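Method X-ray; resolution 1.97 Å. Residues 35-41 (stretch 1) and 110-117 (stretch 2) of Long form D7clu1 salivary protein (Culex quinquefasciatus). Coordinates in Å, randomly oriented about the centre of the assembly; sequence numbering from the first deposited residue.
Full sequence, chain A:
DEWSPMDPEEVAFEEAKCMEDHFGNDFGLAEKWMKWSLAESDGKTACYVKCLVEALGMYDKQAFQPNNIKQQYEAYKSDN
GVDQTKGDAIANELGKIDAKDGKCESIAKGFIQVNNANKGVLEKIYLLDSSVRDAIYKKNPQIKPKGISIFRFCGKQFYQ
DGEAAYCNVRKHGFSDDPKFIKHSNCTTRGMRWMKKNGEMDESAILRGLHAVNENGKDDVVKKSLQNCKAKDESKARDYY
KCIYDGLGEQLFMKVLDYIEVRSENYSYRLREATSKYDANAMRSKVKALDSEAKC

Stretch 1, residues 35-41: KWSLAES
Stretch 2 (110-117) GFIQVNNA

A loop packs against one flank of a helix in a small, largely apolar contact that buries 320 Å² and has no hydrogen bond across it among the modelled atoms. Residues 110-115 are helical, with phi/psi near -65/-40 (Gly 110 -71/-28) and backbone bonds such as Asn 115 N to Phe 111 O (2.8 Å) and Asn 116 N to Ile 112 O (3.1 Å); Asn 116 is at -71/-24, Ala 117 at -81/-15. Stretch 1 is irregular: Trp 36 leaves the preceding helix in a Schellman motif with phi/psi 58/39, after which Leu 38 (-87/112), Ala 39 (-132/115) and Glu 40 (-65/111) are extended. Register is set by Leu 38 and Ile 112, CA atoms 6.2 Å apart. Both point CB toward the other stretch; Leu 38 (chi1 m, chi2 -31°, between wells) CB meets Ile 112 CG1 at 3.8 Å. Ile 112 (chi1 m, chi2 t) packs its methyls on backbone, CG2 3.3 Å from Leu 38 O and CD1 3.4 Å from Glu 40 N: van der Waals contacts, since carbon is no conventional hydrogen-bond partner. One turn on, Asn 115 (chi1 t, chi2 41°) places ND2 3.7 Å from Leu 38 CD2 and OD1 at the Trp 36 ring edge, 3.9 Å from CE3. Trp 36 (chi1 -88°, chi2 53°) also reaches Phe 111 (chi1 t, chi2 80°), CZ3 to CZ 3.9 Å; their six-membered rings are oblique, planes at 56°, centroids 6.0 Å apart.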

# COMPACT_ATOMS: atom_id res chain seq x y z
N LYS A 35 -7.83 13.48 -6.41
CA LYS A 35 -9.14 14.11 -6.28
C LYS A 35 -10.24 13.30 -6.95
O LYS A 35 -11.40 13.73 -6.92
CB LYS A 35 -9.11 15.52 -6.87
CG LYS A 35 -8.14 16.47 -6.17
N TRP A 36 -9.91 12.15 -7.54
CA TRP A 36 -10.88 11.32 -8.25
C TRP A 36 -11.57 12.08 -9.38
O TRP A 36 -12.77 11.92 -9.63
CB TRP A 36 -11.89 10.66 -7.31
CG TRP A 36 -11.42 9.34 -6.76
CD1 TRP A 36 -10.24 9.09 -6.13
CD2 TRP A 36 -12.13 8.09 -6.80
NE1 TRP A 36 -10.16 7.76 -5.78
CE2 TRP A 36 -11.31 7.13 -6.18
CE3 TRP A 36 -13.37 7.70 -7.31
CZ2 TRP A 36 -11.70 5.80 -6.04
CZ3 TRP A 36 -13.75 6.37 -7.17
CH2 TRP A 36 -12.92 5.44 -6.54
N SER A 37 -10.80 12.91 -10.08
CA SER A 37 -11.26 13.57 -11.30
C SER A 37 -10.86 12.70 -12.48
O SER A 37 -9.93 12.99 -13.24
CB SER A 37 -10.69 14.98 -11.40
N LEU A 38 -11.58 11.59 -12.64
CA LEU A 38 -11.30 10.61 -13.68
C LEU A 38 -12.05 11.02 -14.94
O LEU A 38 -13.28 10.98 -14.99
CB LEU A 38 -11.73 9.21 -13.24
CG LEU A 38 -11.06 8.60 -12.01
CD1 LEU A 38 -9.62 9.09 -11.85
CD2 LEU A 38 -11.87 8.87 -10.75
N ALA A 39 -11.30 11.41 -15.97
CA ALA A 39 -11.87 11.89 -17.22
C ALA A 39 -11.18 11.19 -18.38
O ALA A 39 -9.98 11.36 -18.59
N GLU A 40 -11.95 10.39 -19.12
CA GLU A 40 -11.46 9.85 -20.39
C GLU A 40 -11.26 11.01 -21.36
O GLU A 40 -12.22 11.63 -21.81
CB GLU A 40 -12.47 8.85 -20.95
N SER A 41 -10.00 11.29 -21.67
CA SER A 41 -9.62 12.48 -22.41
C SER A 41 -8.22 12.86 -21.96
O SER A 41 -7.46 13.50 -22.69
N GLY A 110 -17.29 2.82 -18.43
CA GLY A 110 -18.42 2.58 -17.55
C GLY A 110 -18.18 3.02 -16.12
O GLY A 110 -19.12 3.38 -15.41
N PHE A 111 -16.92 3.00 -15.68
CA PHE A 111 -16.60 3.44 -14.33
C PHE A 111 -16.70 4.96 -14.21
O PHE A 111 -17.34 5.47 -13.28
CB PHE A 111 -15.20 2.96 -13.94
CG PHE A 111 -14.87 3.19 -12.49
CD1 PHE A 111 -15.34 2.32 -11.52
CD2 PHE A 111 -14.10 4.27 -12.10
CE1 PHE A 111 -15.05 2.53 -10.19
CE2 PHE A 111 -13.79 4.48 -10.77
CZ PHE A 111 -14.27 3.60 -9.81
N ILE A 112 -16.08 5.69 -15.14
CA ILE A 112 -16.20 7.14 -15.15
C ILE A 112 -17.66 7.56 -15.29
O ILE A 112 -18.10 8.55 -14.69
CB ILE A 112 -15.31 7.74 -16.26
CG1 ILE A 112 -13.83 7.52 -15.93
CG2 ILE A 112 -15.61 9.22 -16.46
CD1 ILE A 112 -12.89 7.87 -17.06
N GLN A 113 -18.43 6.80 -16.07
CA GLN A 113 -19.85 7.12 -16.25
C GLN A 113 -20.61 6.98 -14.94
O GLN A 113 -21.40 7.86 -14.58
CB GLN A 113 -20.44 6.20 -17.32
CG GLN A 113 -21.39 6.90 -18.28
CD GLN A 113 -22.84 6.55 -18.03
OE1 GLN A 113 -23.14 5.63 -17.26
NE2 GLN A 113 -23.75 7.27 -18.67
N VAL A 114 -20.37 5.90 -14.20
CA VAL A 114 -21.07 5.69 -12.94
C VAL A 114 -20.56 6.65 -11.87
O VAL A 114 -21.33 7.16 -11.05
CB VAL A 114 -20.97 4.22 -12.49
CG1 VAL A 114 -21.56 4.03 -11.10
CG2 VAL A 114 -21.67 3.32 -13.49
N ASN A 115 -19.25 6.93 -11.87
CA ASN A 115 -18.68 7.81 -10.85
C ASN A 115 -19.25 9.22 -10.95
O ASN A 115 -19.54 9.86 -9.93
CB ASN A 115 -17.16 7.83 -10.96
CG ASN A 115 -16.51 8.57 -9.79
OD1 ASN A 115 -16.92 8.42 -8.64
ND2 ASN A 115 -15.49 9.37 -10.09
N ASN A 116 -19.42 9.73 -12.18
CA ASN A 116 -19.94 11.08 -12.35
C ASN A 116 -21.42 11.19 -11.99
O ASN A 116 -21.88 12.28 -11.66
CB ASN A 116 -19.69 11.56 -13.78
CG ASN A 116 -18.21 11.65 -14.11
OD1 ASN A 116 -17.36 11.26 -13.32
ND2 ASN A 116 -17.90 12.16 -15.30
N ALA A 117 -22.16 10.08 -12.05
CA ALA A 117 -23.57 10.09 -11.67
C ALA A 117 -23.78 10.00 -10.17
O ALA A 117 -24.89 10.27 -9.70
CB ALA A 117 -24.31 8.93 -12.36